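Local coordinates for Acarbose/maltose binding protein GacH (Streptomyces glaucescens, PDB 3K01) that binds the sugar-like inhibitor acarbose and a homolog of it, and probably serves as the solute receptor of an ABC transporter, at residues S27-F32 and D59-N64; Q138-L143 and L335-S340; L104-G109 and K132-P137; D188-L193 and G292-G297; V204-K209 and R366-E371. All blocks are in the same frame, centred on the assembly; numbering follows the deposited sequence.

Interaction 1 of 5, residues S27-F32 and D59-N64; sequences SGTVTF and DVKYVN
The side chains of Phe-32 and Tyr-62 slant across each other, with Phe-32 CD2 3.9 Å from Tyr-62 CD1. Paired in the parallel register, both residues point to the face that also holds Val-30 and Val-60, and CG anti to the backbone N in each (chi1 170° and 175°) sends the two rings out in the same sense. There helix 309-320 covers Phe-32 through Met-319 and Phe-315, while helix 41-49 packs on both aromatics. The phenol of Tyr-62 continues beyond the pair: its OH is bonded to Asp-34 OD2 and accepts a hydrogen bond from Asn-64 ND2. Beneath the side chains the two strands run parallel, their axes 16° apart, and form a beta-alpha-beta unit in which the chain between them passes through helices 41-49 and 51-54. Five backbone hydrogen bonds join them, from Asp-59 N donating to Gly-28 O (2.9 Å) at one end to Val-63 N donating to Phe-32 O (2.9 Å) at the other. The other face is more polar. Lys-61 stretches out fully beyond CG and slants across two threonines, its CD 3.7 Å from Thr-29 CG2 and its CB 3.8 Å from Thr-31 OG1. Its ammonium end reaches a water that accepts from Lys-61 NZ at 3.1 Å and lies 3.0 Å from Thr-29 OG1; a long ion pair to Asp-59 OD2 lies alongside.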
# COMPACT_ATOMS: atom_id res chain seq x y z
N SER A 27 -9.25 25.75 20.58
CA SER A 27 -8.03 26.25 21.19
C SER A 27 -7.18 25.09 21.67
O SER A 27 -7.56 23.94 21.48
CB SER A 27 -8.35 27.22 22.35
OG SER A 27 -9.04 26.53 23.37
N GLY A 28 -6.03 25.40 22.26
CA GLY A 28 -5.17 24.37 22.83
C GLY A 28 -4.10 23.95 21.84
O GLY A 28 -3.86 24.63 20.85
N THR A 29 -3.47 22.82 22.13
CA THR A 29 -2.36 22.32 21.33
C THR A 29 -2.80 21.08 20.57
O THR A 29 -3.56 20.26 21.10
CB THR A 29 -1.18 21.95 22.24
OG1 THR A 29 -0.72 23.13 22.91
CG2 THR A 29 -0.02 21.35 21.44
N VAL A 30 -2.37 20.97 19.31
CA VAL A 30 -2.46 19.70 18.58
C VAL A 30 -1.05 19.32 18.14
O VAL A 30 -0.49 19.97 17.26
CB VAL A 30 -3.40 19.78 17.35
CG1 VAL A 30 -3.35 18.45 16.56
CG2 VAL A 30 -4.85 20.08 17.77
N THR A 31 -0.51 18.29 18.78
CA THR A 31 0.78 17.74 18.37
C THR A 31 0.53 16.67 17.33
O THR A 31 -0.24 15.72 17.57
CB THR A 31 1.55 17.18 19.57
OG1 THR A 31 1.82 18.26 20.48
CG2 THR A 31 2.86 16.54 19.13
N PHE A 32 1.14 16.86 16.16
CA PHE A 32 0.96 15.95 15.02
C PHE A 32 2.27 15.28 14.68
O PHE A 32 3.25 15.96 14.40
CB PHE A 32 0.45 16.76 13.81
CG PHE A 32 0.44 16.01 12.48
CD1 PHE A 32 -0.01 14.68 12.39
CD2 PHE A 32 0.84 16.65 11.31
CE1 PHE A 32 -0.01 14.00 11.17
CE2 PHE A 32 0.83 15.99 10.10
CZ PHE A 32 0.39 14.67 10.02
N ASP A 59 -2.50 25.82 18.64
CA ASP A 59 -1.07 25.71 18.39
C ASP A 59 -0.81 24.33 17.78
O ASP A 59 -0.81 23.32 18.51
CB ASP A 59 -0.31 25.86 19.71
CG ASP A 59 1.21 25.81 19.54
OD1 ASP A 59 1.74 25.85 18.40
OD2 ASP A 59 1.88 25.71 20.59
N VAL A 60 -0.59 24.28 16.48
CA VAL A 60 -0.17 23.04 15.82
C VAL A 60 1.33 22.83 16.00
O VAL A 60 2.15 23.66 15.57
CB VAL A 60 -0.51 23.03 14.34
CG1 VAL A 60 0.04 21.77 13.64
CG2 VAL A 60 -2.03 23.12 14.15
N LYS A 61 1.70 21.72 16.64
CA LYS A 61 3.09 21.32 16.81
C LYS A 61 3.39 20.14 15.91
O LYS A 61 3.10 18.97 16.24
CB LYS A 61 3.39 21.00 18.28
CG LYS A 61 3.11 22.17 19.23
CD LYS A 61 3.53 21.87 20.66
CE LYS A 61 3.59 23.19 21.45
NZ LYS A 61 3.55 23.01 22.92
N TYR A 62 3.98 20.46 14.76
CA TYR A 62 4.38 19.48 13.77
C TYR A 62 5.68 18.79 14.18
O TYR A 62 6.66 19.48 14.52
CB TYR A 62 4.61 20.17 12.43
CG TYR A 62 5.13 19.23 11.39
CD1 TYR A 62 4.25 18.48 10.61
CD2 TYR A 62 6.51 19.02 11.23
CE1 TYR A 62 4.73 17.58 9.67
CE2 TYR A 62 6.99 18.12 10.29
CZ TYR A 62 6.10 17.40 9.53
OH TYR A 62 6.58 16.49 8.61
N VAL A 63 5.71 17.46 14.13
CA VAL A 63 6.93 16.70 14.36
C VAL A 63 7.07 15.66 13.25
O VAL A 63 6.12 14.92 12.98
CB VAL A 63 6.88 15.98 15.71
CG1 VAL A 63 8.17 15.21 15.96
CG2 VAL A 63 6.61 16.97 16.85
N ASN A 64 8.23 15.60 12.60
CA ASN A 64 8.46 14.55 11.61
C ASN A 64 9.17 13.39 12.30
O ASN A 64 10.16 13.59 13.00
CB ASN A 64 9.29 15.07 10.45
CG ASN A 64 9.46 14.03 9.38
OD1 ASN A 64 10.42 13.25 9.40
ND2 ASN A 64 8.50 13.95 8.47
O HOH W 1 1.29 22.33 24.92

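Interaction 2 of 5, residues Q138-L143 and L335-S340; sequences QVIDTL and LPTRTS
With CG1 opposite the backbone N (chi1 -175°), Ile-140 sends its other branch, CG2, into the crowded position between the backbone N and the carbonyl carbon, from where it reaches Pro-336 O at 3.4 Å. Thr-337, with chi1 64°, turns CG2 to the strand, 3.6 Å from Gln-138 O, while its OG1 is hydrogen-bonded to His-119 ND1 and Gln-325 OE1. The strand these groups meet, 132-148, carries a classic beta bulge here, Gln-138 and Val-139 both facing Trp-298 of the antiparallel strand 293-302. Such a long strand running from one lobe to the other is consistent with a hinge crossing of the two-lobed solute-binding fold, and the loop 335-340 lies beside it after helix 322-332. One direct bond joins the backbones: Ile-140 N donates to Leu-335 O (3.1 Å, 160° at the hydrogen), approaching somewhat tilted from the carbonyl plane. The same oxygen also receives a CA-H contact from Val-139 CA at 3.2 Å, so it is served by neighbouring residues of the strand. Leu-335 lays CB against Ile-140 O, while its isobutyl end turns to Val-353, Phe-356 and Val-360 of helix 351-360. A water bridges the two backbones, donating to Ile-140 O at 2.8 Å and accepting from Leu-335 N at 2.9 Å.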
# COMPACT_ATOMS: atom_id res chain seq x y z
N GLN A 138 -6.02 9.35 4.20
CA GLN A 138 -5.16 10.43 3.72
C GLN A 138 -4.65 10.14 2.30
O GLN A 138 -5.02 10.85 1.35
CB GLN A 138 -4.02 10.69 4.68
CG GLN A 138 -3.23 11.93 4.33
CD GLN A 138 -1.93 11.98 5.06
OE1 GLN A 138 -1.18 11.00 5.05
NE2 GLN A 138 -1.64 13.11 5.74
N VAL A 139 -3.83 9.10 2.13
CA VAL A 139 -3.33 8.75 0.79
C VAL A 139 -3.39 7.24 0.61
O VAL A 139 -3.40 6.47 1.59
CB VAL A 139 -1.88 9.24 0.54
CG1 VAL A 139 -1.78 10.77 0.54
CG2 VAL A 139 -0.95 8.68 1.55
N ILE A 140 -3.44 6.81 -0.64
CA ILE A 140 -3.46 5.37 -0.99
C ILE A 140 -2.34 5.04 -1.96
O ILE A 140 -1.92 5.90 -2.72
CB ILE A 140 -4.85 4.99 -1.61
CG1 ILE A 140 -5.00 3.47 -1.89
CG2 ILE A 140 -5.16 5.82 -2.86
CD1 ILE A 140 -6.46 3.02 -1.94
N ASP A 141 -1.86 3.81 -1.91
CA ASP A 141 -1.03 3.34 -3.00
C ASP A 141 -1.23 1.83 -3.16
O ASP A 141 -2.04 1.20 -2.46
CB ASP A 141 0.44 3.75 -2.80
CG ASP A 141 1.03 3.21 -1.54
OD1 ASP A 141 0.65 2.10 -1.10
OD2 ASP A 141 1.90 3.89 -0.95
N THR A 142 -0.57 1.27 -4.17
CA THR A 142 -0.70 -0.16 -4.47
C THR A 142 0.45 -0.56 -5.37
O THR A 142 1.30 0.26 -5.71
CB THR A 142 -2.07 -0.44 -5.15
OG1 THR A 142 -2.35 -1.85 -5.19
CG2 THR A 142 -2.17 0.13 -6.55
N LEU A 143 0.45 -1.83 -5.76
CA LEU A 143 1.40 -2.34 -6.75
C LEU A 143 0.77 -2.33 -8.12
O LEU A 143 -0.45 -2.42 -8.26
CB LEU A 143 1.81 -3.78 -6.39
CG LEU A 143 2.57 -3.97 -5.09
CD1 LEU A 143 2.89 -5.46 -4.83
CD2 LEU A 143 3.88 -3.15 -5.07
N LEU A 335 -1.17 9.95 -3.90
CA LEU A 335 -2.47 9.66 -4.49
C LEU A 335 -3.59 9.88 -3.46
O LEU A 335 -3.54 9.33 -2.37
CB LEU A 335 -2.52 8.21 -5.01
CG LEU A 335 -1.40 7.88 -6.00
CD1 LEU A 335 -1.34 6.39 -6.25
CD2 LEU A 335 -1.58 8.65 -7.33
N PRO A 336 -4.62 10.67 -3.84
CA PRO A 336 -5.68 10.94 -2.87
C PRO A 336 -6.60 9.78 -2.60
O PRO A 336 -6.70 8.84 -3.40
CB PRO A 336 -6.47 12.08 -3.51
CG PRO A 336 -6.02 12.17 -4.94
CD PRO A 336 -4.81 11.35 -5.15
N THR A 337 -7.32 9.85 -1.49
CA THR A 337 -8.34 8.86 -1.24
C THR A 337 -9.72 9.35 -1.61
O THR A 337 -10.64 8.54 -1.74
CB THR A 337 -8.37 8.44 0.21
OG1 THR A 337 -8.72 9.58 1.03
CG2 THR A 337 -7.02 7.92 0.63
N ARG A 338 -9.90 10.64 -1.80
CA ARG A 338 -11.24 11.20 -2.11
C ARG A 338 -11.54 11.13 -3.59
O ARG A 338 -10.80 11.64 -4.36
CB ARG A 338 -11.30 12.64 -1.63
CG ARG A 338 -11.50 12.74 -0.12
CD ARG A 338 -11.58 14.20 0.33
NE ARG A 338 -11.88 14.28 1.75
CZ ARG A 338 -13.10 14.20 2.21
NH1 ARG A 338 -14.13 14.37 1.43
NH2 ARG A 338 -13.29 14.02 3.47
N THR A 339 -12.65 10.52 -3.96
CA THR A 339 -12.97 10.36 -5.37
C THR A 339 -13.11 11.71 -6.06
O THR A 339 -12.71 11.87 -7.22
CB THR A 339 -14.21 9.47 -5.57
OG1 THR A 339 -15.35 10.12 -5.00
CG2 THR A 339 -14.03 8.13 -4.91
N SER A 340 -13.64 12.70 -5.35
CA SER A 340 -13.84 14.03 -5.91
C SER A 340 -12.53 14.67 -6.34
O SER A 340 -12.50 15.43 -7.32
CB SER A 340 -14.55 14.96 -4.91
OG SER A 340 -13.74 15.24 -3.76
O HOH W 2 0.05 7.86 -2.33

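Interaction 3 of 5, residues L104-G109 and K132-P137; sequences LAPLDG and KTYAVP
Thr-133 OG1 is gripped by two partners: it donates to Asp-108 OD1 at 2.8 Å and is hydrogen-bonded to Arg-128 NH1. The second oxygen of the carboxylate, Asp-108 OD2, takes Thr-133 N on its syn lone pair in an almost straight bond (2.8 Å, 177°). Asp-108 thus holds one residue at its backbone and its side chain, which fixes the rotation of the carboxylate; OD1 is also met on its syn side, 25° out of plane. In the reverse sense, Leu-107 N donates to Thr-133 O at 2.8 Å. Thr-133 stands at the start of strand 132-148, just past the tight hairpin it makes with strand 128-129, and the loop leaving helix 92-100 is tied onto that hairpin here. Next, Tyr-134 keeps CG anti to its carbonyl carbon (chi1 -66°), which brings the ring alongside the loop. Leu-104 O sits at the edge of the ring, near its plane and 3.5 Å from Tyr-134 CD1, while Pro-106 CB comes to 3.9 Å from Tyr-134 CE1. On the inner side, Leu-107 extends CD1 to 3.6 Å from Ala-135 N and on toward Val-136, which packs on Val-316 of helix 309-320.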
# COMPACT_ATOMS: atom_id res chain seq x y z
N LEU A 104 -6.00 4.28 20.20
CA LEU A 104 -6.71 5.21 19.30
C LEU A 104 -8.08 5.58 19.80
O LEU A 104 -8.84 4.72 20.26
CB LEU A 104 -6.77 4.66 17.86
CG LEU A 104 -5.43 4.32 17.20
CD1 LEU A 104 -5.66 3.92 15.74
CD2 LEU A 104 -4.44 5.47 17.31
N ALA A 105 -8.40 6.86 19.67
CA ALA A 105 -9.75 7.33 20.01
C ALA A 105 -10.75 6.90 18.95
O ALA A 105 -10.49 7.04 17.76
CB ALA A 105 -9.74 8.86 20.09
N PRO A 106 -11.92 6.40 19.35
CA PRO A 106 -12.92 6.10 18.32
C PRO A 106 -13.53 7.38 17.76
O PRO A 106 -13.74 8.34 18.51
CB PRO A 106 -13.98 5.30 19.10
CG PRO A 106 -13.88 5.83 20.51
CD PRO A 106 -12.40 6.08 20.72
N LEU A 107 -13.83 7.39 16.47
CA LEU A 107 -14.24 8.61 15.81
C LEU A 107 -15.70 8.59 15.41
O LEU A 107 -16.22 9.61 14.96
CB LEU A 107 -13.35 8.86 14.58
CG LEU A 107 -11.85 9.01 14.85
CD1 LEU A 107 -11.10 9.31 13.56
CD2 LEU A 107 -11.55 10.09 15.88
N ASP A 108 -16.39 7.46 15.54
CA ASP A 108 -17.83 7.45 15.21
C ASP A 108 -18.58 8.41 16.10
O ASP A 108 -18.28 8.55 17.27
CB ASP A 108 -18.42 6.06 15.36
CG ASP A 108 -17.63 5.04 14.59
OD1 ASP A 108 -17.79 4.96 13.34
OD2 ASP A 108 -16.76 4.44 15.26
N GLY A 109 -19.51 9.12 15.50
CA GLY A 109 -20.30 10.08 16.26
C GLY A 109 -19.47 11.25 16.74
O GLY A 109 -19.80 11.87 17.75
N LYS A 132 -15.78 -0.23 14.57
CA LYS A 132 -15.64 1.19 14.93
C LYS A 132 -14.61 1.86 14.05
O LYS A 132 -13.72 1.20 13.50
CB LYS A 132 -15.28 1.39 16.40
CG LYS A 132 -16.40 0.95 17.37
CD LYS A 132 -15.99 1.15 18.81
CE LYS A 132 -17.12 0.78 19.77
NZ LYS A 132 -16.57 0.71 21.15
N THR A 133 -14.71 3.18 13.90
CA THR A 133 -13.79 3.94 13.05
C THR A 133 -12.72 4.58 13.93
O THR A 133 -13.04 5.25 14.93
CB THR A 133 -14.57 5.05 12.34
OG1 THR A 133 -15.66 4.45 11.63
CG2 THR A 133 -13.68 5.80 11.36
N TYR A 134 -11.44 4.37 13.57
CA TYR A 134 -10.33 4.90 14.33
C TYR A 134 -9.38 5.77 13.52
O TYR A 134 -8.27 6.08 13.97
CB TYR A 134 -9.53 3.75 14.98
CG TYR A 134 -10.30 2.99 16.03
CD1 TYR A 134 -10.34 3.47 17.34
CD2 TYR A 134 -10.97 1.81 15.73
CE1 TYR A 134 -11.05 2.78 18.32
CE2 TYR A 134 -11.68 1.13 16.70
CZ TYR A 134 -11.70 1.61 17.98
OH TYR A 134 -12.41 0.92 18.96
N ALA A 135 -9.80 6.15 12.32
CA ALA A 135 -8.94 7.00 11.49
C ALA A 135 -9.77 7.66 10.43
O ALA A 135 -10.93 7.31 10.24
CB ALA A 135 -7.79 6.16 10.84
N VAL A 136 -9.14 8.60 9.73
CA VAL A 136 -9.66 9.14 8.47
C VAL A 136 -8.59 8.91 7.38
O VAL A 136 -7.39 8.97 7.66
CB VAL A 136 -10.03 10.64 8.55
CG1 VAL A 136 -11.22 10.83 9.50
CG2 VAL A 136 -8.84 11.50 9.02
N PRO A 137 -9.01 8.67 6.14
CA PRO A 137 -8.02 8.37 5.09
C PRO A 137 -7.26 9.58 4.63
O PRO A 137 -7.78 10.71 4.61
CB PRO A 137 -8.89 7.83 3.93
CG PRO A 137 -10.21 7.46 4.58
CD PRO A 137 -10.38 8.54 5.62
O HOH W 3 -8.60 7.99 15.95

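Interaction 4 of 5, residues D188-L193 and G292-G297; sequences DPYWFL and GSPQGG
The short 3-10 turn 189-191, which leads into helix 193-198, rests against the early part of strand 293-302, where the Tyr-190 ring receives Pro-294. The proline comes over one face: its CG lies 3.7 Å from the ring centroid and 16° off the normal, a close CH-pi contact. Its CB drifts toward the rim, 3.6 Å from Tyr-190 CE1. On the same side of the ring as the proline, Leu-193 closes on the pyrrolidine, with CD1 3.8 Å from Pro-294 CB. Tyr-190 keeps CG opposite its backbone N (chi1 -163°), which swings the ring out from the turn and brings its hydroxyl up to the backbone of Gln-295 and Gly-296. The turn itself is held by Asp-188, whose OD1 accepts from Tyr-190 N at 3.0 Å. Leu-143 of the adjacent strand 132-148 also touches Tyr-190 and Pro-294, making an apolar cluster. The arrangement is that of a proline-aromatic CH-pi pair beside a 3-10 turn opened by an Asx turn.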
# COMPACT_ATOMS: atom_id res chain seq x y z
N ASP A 188 10.16 -10.68 -1.00
CA ASP A 188 9.34 -9.76 -0.21
C ASP A 188 7.87 -10.19 -0.35
O ASP A 188 7.35 -10.25 -1.47
CB ASP A 188 9.53 -8.30 -0.64
CG ASP A 188 8.81 -7.34 0.26
OD1 ASP A 188 7.61 -7.52 0.50
OD2 ASP A 188 9.49 -6.39 0.76
N PRO A 189 7.20 -10.50 0.77
CA PRO A 189 5.90 -11.15 0.70
C PRO A 189 4.80 -10.24 0.16
O PRO A 189 3.79 -10.74 -0.30
CB PRO A 189 5.63 -11.52 2.17
CG PRO A 189 6.40 -10.54 2.94
CD PRO A 189 7.65 -10.28 2.16
N TYR A 190 5.01 -8.92 0.19
CA TYR A 190 3.97 -8.03 -0.34
C TYR A 190 3.74 -8.31 -1.84
O TYR A 190 2.63 -8.18 -2.34
CB TYR A 190 4.41 -6.60 -0.10
CG TYR A 190 3.34 -5.55 -0.20
CD1 TYR A 190 2.24 -5.56 0.67
CD2 TYR A 190 3.45 -4.50 -1.10
CE1 TYR A 190 1.30 -4.57 0.65
CE2 TYR A 190 2.46 -3.51 -1.16
CZ TYR A 190 1.43 -3.55 -0.25
OH TYR A 190 0.45 -2.58 -0.28
N TRP A 191 4.82 -8.74 -2.52
CA TRP A 191 4.76 -9.06 -3.93
C TRP A 191 4.14 -10.41 -4.24
O TRP A 191 3.90 -10.71 -5.41
CB TRP A 191 6.15 -8.96 -4.57
CG TRP A 191 6.55 -7.52 -4.99
CD1 TRP A 191 6.61 -7.06 -6.28
CD2 TRP A 191 6.95 -6.42 -4.15
NE1 TRP A 191 7.00 -5.74 -6.28
CE2 TRP A 191 7.21 -5.31 -5.00
CE3 TRP A 191 7.09 -6.25 -2.77
CZ2 TRP A 191 7.61 -4.06 -4.50
CZ3 TRP A 191 7.49 -5.01 -2.27
CH2 TRP A 191 7.75 -3.93 -3.14
N PHE A 192 3.86 -11.23 -3.23
CA PHE A 192 3.08 -12.42 -3.47
C PHE A 192 1.59 -12.12 -3.65
O PHE A 192 0.87 -12.85 -4.34
CB PHE A 192 3.29 -13.40 -2.29
CG PHE A 192 2.53 -14.67 -2.41
CD1 PHE A 192 2.88 -15.61 -3.37
CD2 PHE A 192 1.48 -14.96 -1.55
CE1 PHE A 192 2.19 -16.85 -3.46
CE2 PHE A 192 0.79 -16.22 -1.64
CZ PHE A 192 1.15 -17.12 -2.59
N LEU A 193 1.14 -11.05 -2.99
CA LEU A 193 -0.28 -10.83 -2.88
C LEU A 193 -1.02 -10.67 -4.22
O LEU A 193 -2.11 -11.21 -4.38
CB LEU A 193 -0.59 -9.69 -1.88
CG LEU A 193 -0.13 -9.98 -0.45
CD1 LEU A 193 -0.38 -8.76 0.43
CD2 LEU A 193 -0.87 -11.17 0.15
N GLY A 292 -6.21 -8.44 -8.56
CA GLY A 292 -6.11 -7.43 -7.52
C GLY A 292 -4.70 -7.23 -7.05
O GLY A 292 -3.85 -8.12 -7.19
N SER A 293 -4.47 -6.08 -6.43
CA SER A 293 -3.16 -5.71 -5.92
C SER A 293 -3.33 -5.27 -4.46
O SER A 293 -4.39 -4.78 -4.07
CB SER A 293 -2.56 -4.58 -6.77
OG SER A 293 -3.51 -3.55 -6.97
N PRO A 294 -2.31 -5.46 -3.64
CA PRO A 294 -2.47 -5.11 -2.23
C PRO A 294 -2.53 -3.60 -2.00
O PRO A 294 -1.99 -2.80 -2.76
CB PRO A 294 -1.23 -5.71 -1.59
CG PRO A 294 -0.19 -5.68 -2.71
CD PRO A 294 -0.96 -6.00 -3.94
N GLN A 295 -3.13 -3.23 -0.88
CA GLN A 295 -3.40 -1.83 -0.56
C GLN A 295 -2.41 -1.28 0.43
O GLN A 295 -2.19 -1.88 1.49
CB GLN A 295 -4.77 -1.76 0.10
CG GLN A 295 -5.20 -0.37 0.51
CD GLN A 295 -6.50 -0.38 1.27
OE1 GLN A 295 -7.19 -1.39 1.32
NE2 GLN A 295 -6.87 0.77 1.84
N GLY A 296 -1.83 -0.13 0.12
CA GLY A 296 -1.02 0.61 1.07
C GLY A 296 -1.56 2.02 1.24
O GLY A 296 -2.64 2.37 0.76
N GLY A 297 -0.78 2.82 1.95
CA GLY A 297 -1.13 4.22 2.16
C GLY A 297 -1.14 4.59 3.62
O GLY A 297 -0.69 3.84 4.50

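Interaction 5 of 5, residues V204-K209 and R366-E371; sequences VDEKNK and RPWIAE
Glu-206 reaches across to Trp-368 and Ile-369 from the first position of a type I beta turn, residues 206-209, which joins strands 204-205 and 210-211 into a small hairpin. Its CB is directed toward the loop 366-371, and the chain then runs extended. CG passes 4.0 Å from the methyl branch Ile-369 CG2, and CD follows at 3.5 Å from Trp-368 N. The two oxygens then part. OE1 accepts from Trp-368 N (3.0 Å, 165° at the hydrogen), the donor coming from above the carboxylate plane, 63° out of it; OE2 turns to Ile-369 CG2. Trp-368 is the centre of an inverse gamma turn, closed by a weak bond from Ile-369 N to Pro-367 O, and its own N-H is the one that meets the glutamate. The indole is positioned from within its own loop: NE1 is bonded to Glu-365 OE1, and Arg-366 O sits over one face toward the rim. A water within hydrogen-bonding reach of Glu-206 OE1 and Arg-366 O links the two, while another donates to Trp-368 O at 2.7 Å and only weakly to Glu-206 OE2. Within the hairpin, Asp-205 OD1 accepts from Asn-208 N in an Asx motif. At the strand end of the hairpin the contact is apolar: Val-204 and Pro-367 cross at about a right angle, with Val-204 CG2 3.6 Å from Pro-367 CB.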
# COMPACT_ATOMS: atom_id res chain seq x y z
N VAL A 204 -7.27 -14.28 5.15
CA VAL A 204 -8.24 -14.74 6.14
C VAL A 204 -9.61 -14.20 5.82
O VAL A 204 -9.76 -13.20 5.09
CB VAL A 204 -7.88 -14.32 7.59
CG1 VAL A 204 -6.56 -14.87 8.00
CG2 VAL A 204 -7.92 -12.79 7.74
N ASP A 205 -10.61 -14.87 6.37
CA ASP A 205 -11.98 -14.37 6.38
C ASP A 205 -12.23 -13.88 7.82
O ASP A 205 -12.49 -14.68 8.72
CB ASP A 205 -12.92 -15.51 5.97
CG ASP A 205 -14.38 -15.09 5.89
OD1 ASP A 205 -14.74 -14.00 6.40
OD2 ASP A 205 -15.16 -15.87 5.31
N GLU A 206 -12.11 -12.58 8.04
CA GLU A 206 -12.32 -12.00 9.38
C GLU A 206 -13.71 -12.32 9.89
O GLU A 206 -13.88 -12.80 11.01
CB GLU A 206 -12.18 -10.48 9.35
CG GLU A 206 -10.99 -9.91 8.62
CD GLU A 206 -10.98 -8.40 8.70
OE1 GLU A 206 -10.79 -7.74 7.64
OE2 GLU A 206 -11.19 -7.86 9.82
N LYS A 207 -14.71 -12.07 9.03
CA LYS A 207 -16.12 -12.22 9.39
C LYS A 207 -16.39 -13.58 10.02
O LYS A 207 -17.05 -13.67 11.05
CB LYS A 207 -17.01 -12.01 8.15
CG LYS A 207 -18.51 -12.01 8.43
CD LYS A 207 -19.31 -11.70 7.18
CE LYS A 207 -19.54 -10.19 7.02
NZ LYS A 207 -20.51 -9.65 8.03
N ASN A 208 -15.86 -14.63 9.40
CA ASN A 208 -16.07 -15.99 9.87
C ASN A 208 -14.89 -16.56 10.65
O ASN A 208 -14.87 -17.75 10.94
CB ASN A 208 -16.41 -16.91 8.70
CG ASN A 208 -17.73 -16.55 8.03
OD1 ASN A 208 -17.76 -16.09 6.89
ND2 ASN A 208 -18.83 -16.77 8.74
N LYS A 209 -13.93 -15.70 11.00
CA LYS A 209 -12.72 -16.09 11.71
C LYS A 209 -12.15 -17.40 11.16
O LYS A 209 -11.94 -18.38 11.88
CB LYS A 209 -12.96 -16.17 13.22
CG LYS A 209 -13.12 -14.78 13.86
CD LYS A 209 -12.82 -14.82 15.36
CE LYS A 209 -13.95 -15.47 16.14
NZ LYS A 209 -15.13 -14.57 16.29
N ARG A 366 -6.54 -5.11 2.96
CA ARG A 366 -5.86 -5.99 3.92
C ARG A 366 -6.91 -6.58 4.87
O ARG A 366 -8.02 -6.04 4.98
CB ARG A 366 -4.93 -5.17 4.82
CG ARG A 366 -3.94 -4.30 4.13
CD ARG A 366 -2.69 -5.03 3.68
NE ARG A 366 -1.76 -4.01 3.21
CZ ARG A 366 -0.70 -3.53 3.86
NH1 ARG A 366 -0.25 -4.04 5.01
NH2 ARG A 366 0.01 -2.58 3.27
N PRO A 367 -6.55 -7.65 5.60
CA PRO A 367 -7.38 -7.99 6.75
C PRO A 367 -7.11 -6.95 7.84
O PRO A 367 -5.97 -6.74 8.25
CB PRO A 367 -6.87 -9.39 7.17
CG PRO A 367 -5.52 -9.48 6.61
CD PRO A 367 -5.39 -8.55 5.43
N TRP A 368 -8.18 -6.33 8.32
CA TRP A 368 -8.03 -5.20 9.23
C TRP A 368 -8.01 -5.68 10.68
O TRP A 368 -8.90 -5.36 11.48
CB TRP A 368 -9.13 -4.16 8.98
CG TRP A 368 -9.20 -3.72 7.56
CD1 TRP A 368 -10.26 -3.87 6.72
CD2 TRP A 368 -8.15 -3.09 6.79
NE1 TRP A 368 -9.96 -3.36 5.47
CE2 TRP A 368 -8.68 -2.87 5.49
CE3 TRP A 368 -6.85 -2.68 7.07
CZ2 TRP A 368 -7.95 -2.29 4.47
CZ3 TRP A 368 -6.12 -2.09 6.06
CH2 TRP A 368 -6.69 -1.89 4.76
N ILE A 369 -6.98 -6.45 10.99
CA ILE A 369 -6.87 -7.14 12.28
C ILE A 369 -5.55 -6.78 12.94
O ILE A 369 -4.61 -6.32 12.28
CB ILE A 369 -7.04 -8.68 12.13
CG1 ILE A 369 -5.90 -9.28 11.30
CG2 ILE A 369 -8.40 -9.02 11.53
CD1 ILE A 369 -5.94 -10.82 11.26
N ALA A 370 -5.48 -7.00 14.25
CA ALA A 370 -4.31 -6.66 15.05
C ALA A 370 -3.04 -7.29 14.46
O ALA A 370 -1.97 -6.68 14.43
CB ALA A 370 -4.52 -7.15 16.49
N GLU A 371 -3.18 -8.52 13.98
CA GLU A 371 -2.05 -9.31 13.50
C GLU A 371 -1.80 -9.16 12.01
O GLU A 371 -1.04 -9.95 11.45
CB GLU A 371 -2.30 -10.79 13.79
CG GLU A 371 -2.54 -11.10 15.25
CD GLU A 371 -4.01 -11.04 15.66
OE1 GLU A 371 -4.87 -10.48 14.92
OE2 GLU A 371 -4.29 -11.59 16.75
O HOH W 4 -11.55 -5.37 12.11
O HOH W 5 -10.67 -6.73 4.88

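How the interactions relate
Interactions 1 to 4 all reach the large mixed sheet, and interactions 2 and 3 share strand 132-148, touching where Thr-337 meets Pro-137. Strand 293-302, used by interaction 4, is its neighbour; Thr-142 OG1 is bonded to both Pro-294 O and Ser-293 OG, tying interaction 4 to interaction 2. Gln-295 O, in turn, accepts from Arg-366 NE, joining interactions 4 and 5, whose segments alternate along the chain. Interactions 2, 3 and 4 are buried, whereas 1 and 5 are partly exposed. Chemistry follows place: regular backbone bonding in 1, backbone plus water in 2, carboxylate bonds in 3 and 5, and almost purely apolar packing in 4.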